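Long-range contacts in glycoside hydrolase family 16 protein (Bacteroides ovatus, PDB 7KR6), which probably hydrolyses the glycosidic bonds of beta-glucans as a family 16 endo-glucanase, and here holds a glucan-derived 2-fluoro inhibitor in its cleft: residues Asp41-Asp46 and Asp79-Ile84; Glu113-Leu118 and Ile266-Ile271; Tyr171-Ala176 and Asn225-Asp230. The protein carries 1 engineered substitution. One frame throughout, in Å; residues are numbered along the deposited sequence.

Contact 1 of 3, residues Asp41-Asp46 and Asp79-Ile84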
# COMPACT_ATOMS: atom_id res chain seq x y z
N ASP A 41 22.22 -4.34 24.15
CA ASP A 41 23.41 -4.55 23.28
C ASP A 41 23.44 -6.00 22.79
O ASP A 41 24.36 -6.32 22.06
CB ASP A 41 24.72 -4.25 24.01
CG ASP A 41 25.05 -2.77 24.05
OD1 ASP A 41 24.95 -2.13 23.03
OD2 ASP A 41 25.33 -2.26 25.15
N PHE A 42 22.54 -6.88 23.22
CA PHE A 42 22.46 -8.29 22.80
C PHE A 42 23.78 -9.01 23.08
O PHE A 42 24.23 -9.78 22.24
CB PHE A 42 22.04 -8.34 21.32
CG PHE A 42 20.60 -7.91 21.16
CD1 PHE A 42 19.56 -8.66 21.71
CD2 PHE A 42 20.27 -6.81 20.41
CE1 PHE A 42 18.24 -8.24 21.61
CE2 PHE A 42 18.95 -6.40 20.30
CZ PHE A 42 17.94 -7.12 20.88
N ASN A 43 24.33 -8.86 24.29
CA ASN A 43 25.44 -9.72 24.74
C ASN A 43 24.88 -11.08 25.15
O ASN A 43 25.65 -12.04 25.28
CB ASN A 43 26.20 -9.06 25.87
CG ASN A 43 26.96 -7.85 25.40
OD1 ASN A 43 27.55 -7.86 24.33
ND2 ASN A 43 26.95 -6.80 26.18
N PHE A 44 23.58 -11.14 25.42
CA PHE A 44 22.83 -12.36 25.74
C PHE A 44 21.36 -12.09 25.43
O PHE A 44 20.99 -10.93 25.22
CB PHE A 44 23.02 -12.77 27.21
CG PHE A 44 22.42 -11.85 28.23
CD1 PHE A 44 23.03 -10.66 28.50
CD2 PHE A 44 21.25 -12.19 28.91
CE1 PHE A 44 22.51 -9.77 29.42
CE2 PHE A 44 20.69 -11.27 29.79
CZ PHE A 44 21.34 -10.08 30.06
N PHE A 45 20.59 -13.17 25.38
CA PHE A 45 19.13 -13.14 25.17
C PHE A 45 18.48 -12.96 26.53
O PHE A 45 18.42 -13.91 27.35
CB PHE A 45 18.62 -14.38 24.48
CG PHE A 45 17.18 -14.23 24.07
CD1 PHE A 45 16.86 -13.47 22.95
CD2 PHE A 45 16.15 -14.76 24.83
CE1 PHE A 45 15.55 -13.31 22.58
CE2 PHE A 45 14.83 -14.56 24.46
CZ PHE A 45 14.54 -13.84 23.33
N ASP A 46 17.95 -11.77 26.76
CA ASP A 46 17.37 -11.36 28.07
C ASP A 46 15.88 -11.66 28.10
O ASP A 46 15.08 -10.85 27.55
CB ASP A 46 17.72 -9.93 28.37
CG ASP A 46 17.23 -9.45 29.73
OD1 ASP A 46 16.55 -10.23 30.44
OD2 ASP A 46 17.57 -8.34 30.06
N ASP A 79 33.56 -8.96 15.70
CA ASP A 79 33.75 -8.60 17.12
C ASP A 79 32.45 -8.03 17.70
O ASP A 79 32.50 -7.50 18.81
CB ASP A 79 34.92 -7.64 17.31
CG ASP A 79 34.92 -6.45 16.36
OD1 ASP A 79 33.84 -6.14 15.79
OD2 ASP A 79 36.00 -5.85 16.19
N LYS A 80 31.31 -8.14 17.01
CA LYS A 80 30.02 -7.68 17.58
C LYS A 80 29.30 -8.86 18.23
O LYS A 80 29.45 -9.99 17.75
CB LYS A 80 29.12 -7.13 16.47
CG LYS A 80 29.59 -5.85 15.82
CD LYS A 80 28.64 -5.37 14.72
CE LYS A 80 29.09 -4.11 14.03
NZ LYS A 80 30.31 -4.33 13.22
N SER A 81 28.51 -8.58 19.27
CA SER A 81 27.53 -9.52 19.84
C SER A 81 26.16 -9.04 19.38
O SER A 81 25.86 -7.88 19.59
CB SER A 81 27.57 -9.67 21.36
OG SER A 81 26.80 -10.82 21.74
N VAL A 82 25.42 -9.92 18.75
CA VAL A 82 24.17 -9.51 18.02
C VAL A 82 23.06 -10.52 18.27
O VAL A 82 23.28 -11.73 18.47
CB VAL A 82 24.46 -9.36 16.51
CG1 VAL A 82 25.58 -8.39 16.27
CG2 VAL A 82 24.75 -10.70 15.87
N LEU A 83 21.83 -10.05 18.16
CA LEU A 83 20.66 -10.93 18.02
C LEU A 83 20.66 -11.48 16.58
O LEU A 83 20.77 -10.71 15.64
CB LEU A 83 19.38 -10.14 18.33
CG LEU A 83 18.06 -10.88 18.12
CD1 LEU A 83 17.84 -11.95 19.19
CD2 LEU A 83 16.91 -9.87 18.09
N ILE A 84 20.41 -12.78 16.43
CA ILE A 84 20.40 -13.46 15.11
C ILE A 84 19.05 -14.10 14.90
O ILE A 84 18.64 -15.02 15.64
CB ILE A 84 21.54 -14.48 14.97
CG1 ILE A 84 22.89 -13.89 15.37
CG2 ILE A 84 21.59 -15.05 13.57
CD1 ILE A 84 23.98 -14.93 15.48
O HOH W 1 27.92 -12.69 24.33

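Contact 2 of 3, residues Glu113-Leu118 and Ile266-Ile271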
# COMPACT_ATOMS: atom_id res chain seq x y z
N GLU A 113 15.71 3.42 18.35
CA GLU A 113 16.69 3.16 17.28
C GLU A 113 17.19 1.73 17.40
O GLU A 113 17.35 1.20 18.52
CB GLU A 113 17.90 4.09 17.36
CG GLU A 113 17.53 5.54 17.29
CD GLU A 113 18.72 6.44 17.08
OE1 GLU A 113 19.62 6.39 17.95
OE2 GLU A 113 18.76 7.15 16.06
N ALA A 114 17.45 1.11 16.26
CA ALA A 114 18.10 -0.21 16.21
C ALA A 114 19.10 -0.22 15.06
O ALA A 114 18.82 0.40 14.02
CB ALA A 114 17.11 -1.31 16.09
N SER A 115 20.17 -0.96 15.25
CA SER A 115 21.24 -1.18 14.25
C SER A 115 21.08 -2.60 13.71
O SER A 115 21.15 -3.60 14.49
CB SER A 115 22.61 -0.95 14.85
OG SER A 115 23.64 -1.22 13.91
N ILE A 116 20.81 -2.69 12.41
CA ILE A 116 20.37 -3.95 11.76
C ILE A 116 21.17 -4.16 10.49
O ILE A 116 21.25 -3.24 9.66
CB ILE A 116 18.85 -3.91 11.45
CG1 ILE A 116 18.03 -3.57 12.70
CG2 ILE A 116 18.39 -5.22 10.86
CD1 ILE A 116 16.55 -3.40 12.43
N LYS A 117 21.59 -5.40 10.32
CA LYS A 117 22.20 -5.93 9.09
C LYS A 117 21.20 -6.90 8.49
O LYS A 117 20.78 -7.85 9.15
CB LYS A 117 23.53 -6.62 9.39
CG LYS A 117 24.21 -7.10 8.11
CD LYS A 117 25.68 -7.36 8.34
CE LYS A 117 26.00 -8.82 8.37
NZ LYS A 117 27.38 -9.03 8.87
N LEU A 118 20.86 -6.67 7.22
CA LEU A 118 19.77 -7.39 6.53
C LEU A 118 20.40 -8.29 5.47
O LEU A 118 21.35 -7.91 4.80
CB LEU A 118 18.83 -6.37 5.88
CG LEU A 118 17.98 -5.57 6.85
CD1 LEU A 118 17.17 -4.51 6.12
CD2 LEU A 118 17.10 -6.51 7.68
N ILE A 266 20.69 -8.02 14.59
CA ILE A 266 20.40 -6.77 15.34
C ILE A 266 21.51 -6.59 16.38
O ILE A 266 21.63 -7.43 17.29
CB ILE A 266 18.99 -6.75 15.96
CG1 ILE A 266 17.87 -7.00 14.95
CG2 ILE A 266 18.75 -5.42 16.64
CD1 ILE A 266 17.57 -8.44 14.63
N ASP A 267 22.32 -5.56 16.19
CA ASP A 267 23.51 -5.33 17.06
C ASP A 267 23.02 -4.74 18.38
O ASP A 267 23.61 -5.07 19.44
CB ASP A 267 24.48 -4.36 16.42
CG ASP A 267 25.84 -4.27 17.10
OD1 ASP A 267 26.06 -5.06 18.04
OD2 ASP A 267 26.65 -3.44 16.66
N TRP A 268 22.00 -3.91 18.32
CA TRP A 268 21.51 -3.18 19.52
C TRP A 268 20.19 -2.53 19.19
O TRP A 268 19.86 -2.30 18.02
CB TRP A 268 22.53 -2.16 20.06
CG TRP A 268 23.07 -1.16 19.09
CD1 TRP A 268 24.32 -1.19 18.51
CD2 TRP A 268 22.44 0.02 18.59
NE1 TRP A 268 24.49 -0.10 17.72
CE2 TRP A 268 23.37 0.68 17.77
CE3 TRP A 268 21.19 0.62 18.80
CZ2 TRP A 268 23.09 1.86 17.09
CZ3 TRP A 268 20.91 1.79 18.13
CH2 TRP A 268 21.84 2.39 17.28
N VAL A 269 19.41 -2.29 20.23
CA VAL A 269 18.19 -1.46 20.17
C VAL A 269 18.23 -0.57 21.40
O VAL A 269 18.68 -1.01 22.47
CB VAL A 269 16.92 -2.31 20.03
CG1 VAL A 269 16.76 -3.37 21.11
CG2 VAL A 269 15.66 -1.44 19.92
N LYS A 270 17.82 0.67 21.23
CA LYS A 270 17.78 1.60 22.38
C LYS A 270 16.57 2.51 22.31
O LYS A 270 16.12 2.89 21.21
CB LYS A 270 19.12 2.33 22.51
CG LYS A 270 19.44 3.32 21.43
CD LYS A 270 20.80 3.96 21.62
CE LYS A 270 21.16 4.91 20.51
NZ LYS A 270 22.63 5.05 20.39
N ILE A 271 16.11 2.92 23.49
CA ILE A 271 15.02 3.91 23.63
C ILE A 271 15.64 5.11 24.34
O ILE A 271 16.24 4.91 25.42
CB ILE A 271 13.83 3.33 24.41
CG1 ILE A 271 13.40 1.96 23.87
CG2 ILE A 271 12.68 4.33 24.39
CD1 ILE A 271 12.34 1.25 24.67
O HOH W 2 26.19 -1.69 14.65

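Contact 3 of 3, residues Tyr171-Ala176 and Asn225-Asp230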
# COMPACT_ATOMS: atom_id res chain seq x y z
N TYR A 171 -4.36 0.39 12.13
CA TYR A 171 -5.22 0.80 13.26
C TYR A 171 -6.67 0.54 12.88
O TYR A 171 -6.96 -0.03 11.82
CB TYR A 171 -4.87 2.25 13.60
CG TYR A 171 -5.00 3.22 12.46
CD1 TYR A 171 -3.96 3.41 11.57
CD2 TYR A 171 -6.17 3.95 12.23
CE1 TYR A 171 -4.07 4.26 10.49
CE2 TYR A 171 -6.29 4.84 11.18
CZ TYR A 171 -5.23 5.00 10.29
OH TYR A 171 -5.35 5.90 9.24
N GLY A 172 -7.57 0.86 13.80
CA GLY A 172 -9.02 0.64 13.60
C GLY A 172 -9.54 -0.35 14.62
O GLY A 172 -8.76 -1.08 15.23
N PRO A 173 -10.86 -0.31 14.90
CA PRO A 173 -11.38 -1.05 16.03
C PRO A 173 -11.49 -2.57 15.88
O PRO A 173 -11.67 -3.24 16.94
CB PRO A 173 -12.76 -0.41 16.27
CG PRO A 173 -13.15 0.17 14.93
CD PRO A 173 -11.83 0.60 14.30
N SER A 174 -11.36 -3.12 14.68
CA SER A 174 -11.42 -4.57 14.41
C SER A 174 -10.78 -4.85 13.06
O SER A 174 -10.57 -3.88 12.32
CB SER A 174 -12.87 -5.02 14.38
OG SER A 174 -13.44 -4.54 13.18
N ALA A 175 -10.57 -6.12 12.72
CA ALA A 175 -10.04 -6.55 11.41
C ALA A 175 -11.01 -6.11 10.31
O ALA A 175 -10.53 -5.71 9.22
CB ALA A 175 -9.82 -8.04 11.36
N ALA A 176 -12.31 -6.15 10.58
CA ALA A 176 -13.37 -5.75 9.63
C ALA A 176 -13.27 -4.24 9.33
O ALA A 176 -13.74 -3.81 8.23
CB ALA A 176 -14.74 -6.10 10.20
N ASN A 225 -5.10 10.62 15.49
CA ASN A 225 -5.16 9.15 15.37
C ASN A 225 -5.04 8.55 16.76
O ASN A 225 -3.96 8.51 17.30
CB ASN A 225 -4.05 8.61 14.47
CG ASN A 225 -4.35 7.19 14.08
OD1 ASN A 225 -4.90 6.44 14.87
ND2 ASN A 225 -3.98 6.84 12.84
N THR A 226 -6.17 8.13 17.34
CA THR A 226 -6.25 7.75 18.76
C THR A 226 -5.46 6.47 19.05
O THR A 226 -5.24 6.23 20.25
CB THR A 226 -7.71 7.54 19.18
OG1 THR A 226 -8.33 6.52 18.40
CG2 THR A 226 -8.48 8.83 19.16
N TYR A 227 -4.98 5.74 18.05
CA TYR A 227 -4.28 4.45 18.25
C TYR A 227 -2.78 4.58 18.57
O TYR A 227 -2.15 3.50 18.83
CB TYR A 227 -4.53 3.56 17.04
CG TYR A 227 -5.96 3.11 16.96
CD1 TYR A 227 -6.93 3.88 16.33
CD2 TYR A 227 -6.35 1.95 17.60
CE1 TYR A 227 -8.26 3.47 16.31
CE2 TYR A 227 -7.67 1.52 17.60
CZ TYR A 227 -8.63 2.30 16.96
OH TYR A 227 -9.93 1.89 16.97
N PHE A 228 -2.20 5.80 18.60
CA PHE A 228 -0.73 5.96 18.73
C PHE A 228 -0.32 6.86 19.88
O PHE A 228 0.64 7.62 19.78
CB PHE A 228 -0.18 6.40 17.37
CG PHE A 228 -0.47 5.36 16.32
CD1 PHE A 228 0.29 4.20 16.25
CD2 PHE A 228 -1.55 5.52 15.45
CE1 PHE A 228 -0.03 3.22 15.32
CE2 PHE A 228 -1.87 4.51 14.56
CZ PHE A 228 -1.10 3.37 14.48
N HIS A 229 -0.99 6.68 21.04
CA HIS A 229 -0.84 7.59 22.20
C HIS A 229 -0.83 6.80 23.52
O HIS A 229 -1.19 7.39 24.58
CB HIS A 229 -1.91 8.67 22.18
CG HIS A 229 -1.86 9.47 20.93
ND1 HIS A 229 -0.95 10.48 20.71
CD2 HIS A 229 -2.57 9.34 19.80
CE1 HIS A 229 -1.12 10.94 19.48
NE2 HIS A 229 -2.12 10.27 18.91
N ASP A 230 -0.36 5.56 23.47
CA ASP A 230 -0.26 4.67 24.64
C ASP A 230 1.03 3.87 24.46
O ASP A 230 1.59 3.93 23.38
CB ASP A 230 -1.53 3.82 24.76
CG ASP A 230 -2.76 4.63 25.17
OD1 ASP A 230 -2.83 5.06 26.36
OD2 ASP A 230 -3.65 4.83 24.34

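Contact 1 of 3, residues Asp41-Asp46 and Asp79-Ile84
The ring of Phe42 lies with one face over Leu83, whose CB stands 3.7 Å from the ring centroid and 13° off the normal, a CH-pi contact centred on the ring. Leu83 divides its two methyls: CD2 runs on to the far rim of the same ring, at CE1 and CZ, while CD1 meets the edge of the Phe45 ring, 4.2 Å from CD1 of Phe45. A branched aliphatic residue suits this place, since it serves one ring from above and another at its edge. The hydroxyl OG of Ser81, set beside its own carbonyl carbon (chi1 -166°), donates to Phe42 O over 2.8 Å, in the carbonyl plane and on a lone pair. This is a single short bond to the backbone of a loop without regular structure, and serine is small enough to make it from the strand. OD1 of Asn43 packs 3.5 Å from CB of Ser81. Phe42, Phe45 and Leu83 pack a connecting loop, 41-46 after strand 38-40, against the start of strand 80-90 in the family 16 beta-sandwich. That strand pairs with strands 72-77 and 261-271; Trp50 meets the Phe42 ring, and Ile99 of strand 93-107 touches Phe45 and Leu83.

Contact 2 of 3, residues Glu113-Leu118 and Ile266-Ile271
Trp268 lays its indole across Ser115 on the neighbouring strand. Its CG sits between the backbone N and the carbonyl carbon (chi1 53°), which folds the ring over strand 113-117. Beyond CB and CG, CD1 and CD2 lie near the CB of Ser115; NE1, CZ2 and CE2 come closer still, CE2 to 3.4 Å from that CB, in a CH-pi contact over the five-membered ring. Ser115 is small enough to fit against the indole. CE3 and CZ3 reach back to Glu113, with CZ3 3.6 Å from Glu113 O and CB of Glu113 at the ring edge. The two strands run antiparallel, the axes of the short segments approaching to 4.7 Å, as neighbours in the beta-sandwich (jelly-roll) fold of family 16. An extra residue in strand 266-271 sets both Asp267 and Trp268 opposite Ser115, a beta bulge: Asp267 N donates to Ser115 O over 2.8 Å, and Ser115 N to Trp268 O over 3.1 Å. Glu113 and Lys270 form a hydrogen-bonded pair whose side chains run alongside each other, but OE1 and NZ stay 4.1 Å apart, too far for a salt bridge, and OE2 bonds to Ser200 OG. A water joins Ser115 OG to Asp267 OD2. On the other face of the sheet, CG1 of Ile116 lies 4.1 Å from CG1 of Ile266, and Ala114 CB meets Val269 CB; Phe236 of strand 232-240 packs on all four.

Contact 3 of 3, residues Tyr171-Ala176 and Asn225-Asp230
Asn225 and Tyr171 meet amide to ring: ND2 of Asn225 stands 3.3 Å above the plane of the Tyr171 ring, over its centre, with the amide turned 72° from the ring. Tyr171 offers this face with its CG between the backbone N and the carbonyl carbon (chi1 56°). Likewise, the backbone N of Gly172 lies 3.6 Å above the middle of the Tyr227 ring, where the phenol lies across the Gly172 backbone. Glycine suits these backbone angles, at which a CB would be jammed against the carbonyl O of Tyr171. Apolar contacts add Phe228 and Pro173 to the group. CB of Tyr171 packs 3.6 Å from CG of Tyr227, and CD1 of Tyr171 meets CE2 of Phe228 at the edge of the Phe228 ring, the two ring planes 81° apart. At the tip of Tyr227, OH rests 3.5 Å from CD of Pro173, whose compact ring has no N-H to offer it. Hydrogen bonding works within the segments and beyond them. Asn225 OD1 accepts from Tyr227 N over 3.3 Å, an Asx turn whose rather long bond helps orient the amide; Tyr171 OH bonds to Gln181 NE2. The contact joins two loops at the periphery of the family 16 beta-sandwich, one leaving strand 164-171 and one before strand 232-240. Ile169 of the former strand touches Asn225 and Phe228, and Tyr183 of the second subunit packs on Tyr171.

In the fold
Contacts 1 and 2 are neighbours, their centres 10 Å apart, because strands 80-90 and 261-271 pair in the same sheet; Leu83 N and Ile266 O, 2.8 Å apart, probably form a hydrogen bond between them. Contact 3 lies on the opposite side of the chain's centre from contact 1, their centres 33 Å apart, and its centre is 26 Å from that of contact 2. Along the chain, contact 1 closes before contact 2 opens, and contact 3 is nested within the long loop that contact 2 closes. Contact 2 brings strand 261-271 back beside strand 112-117, whereas contact 3 joins two loops, with the Tyr171 side chain about 10 Å from the bound fluoroglucose.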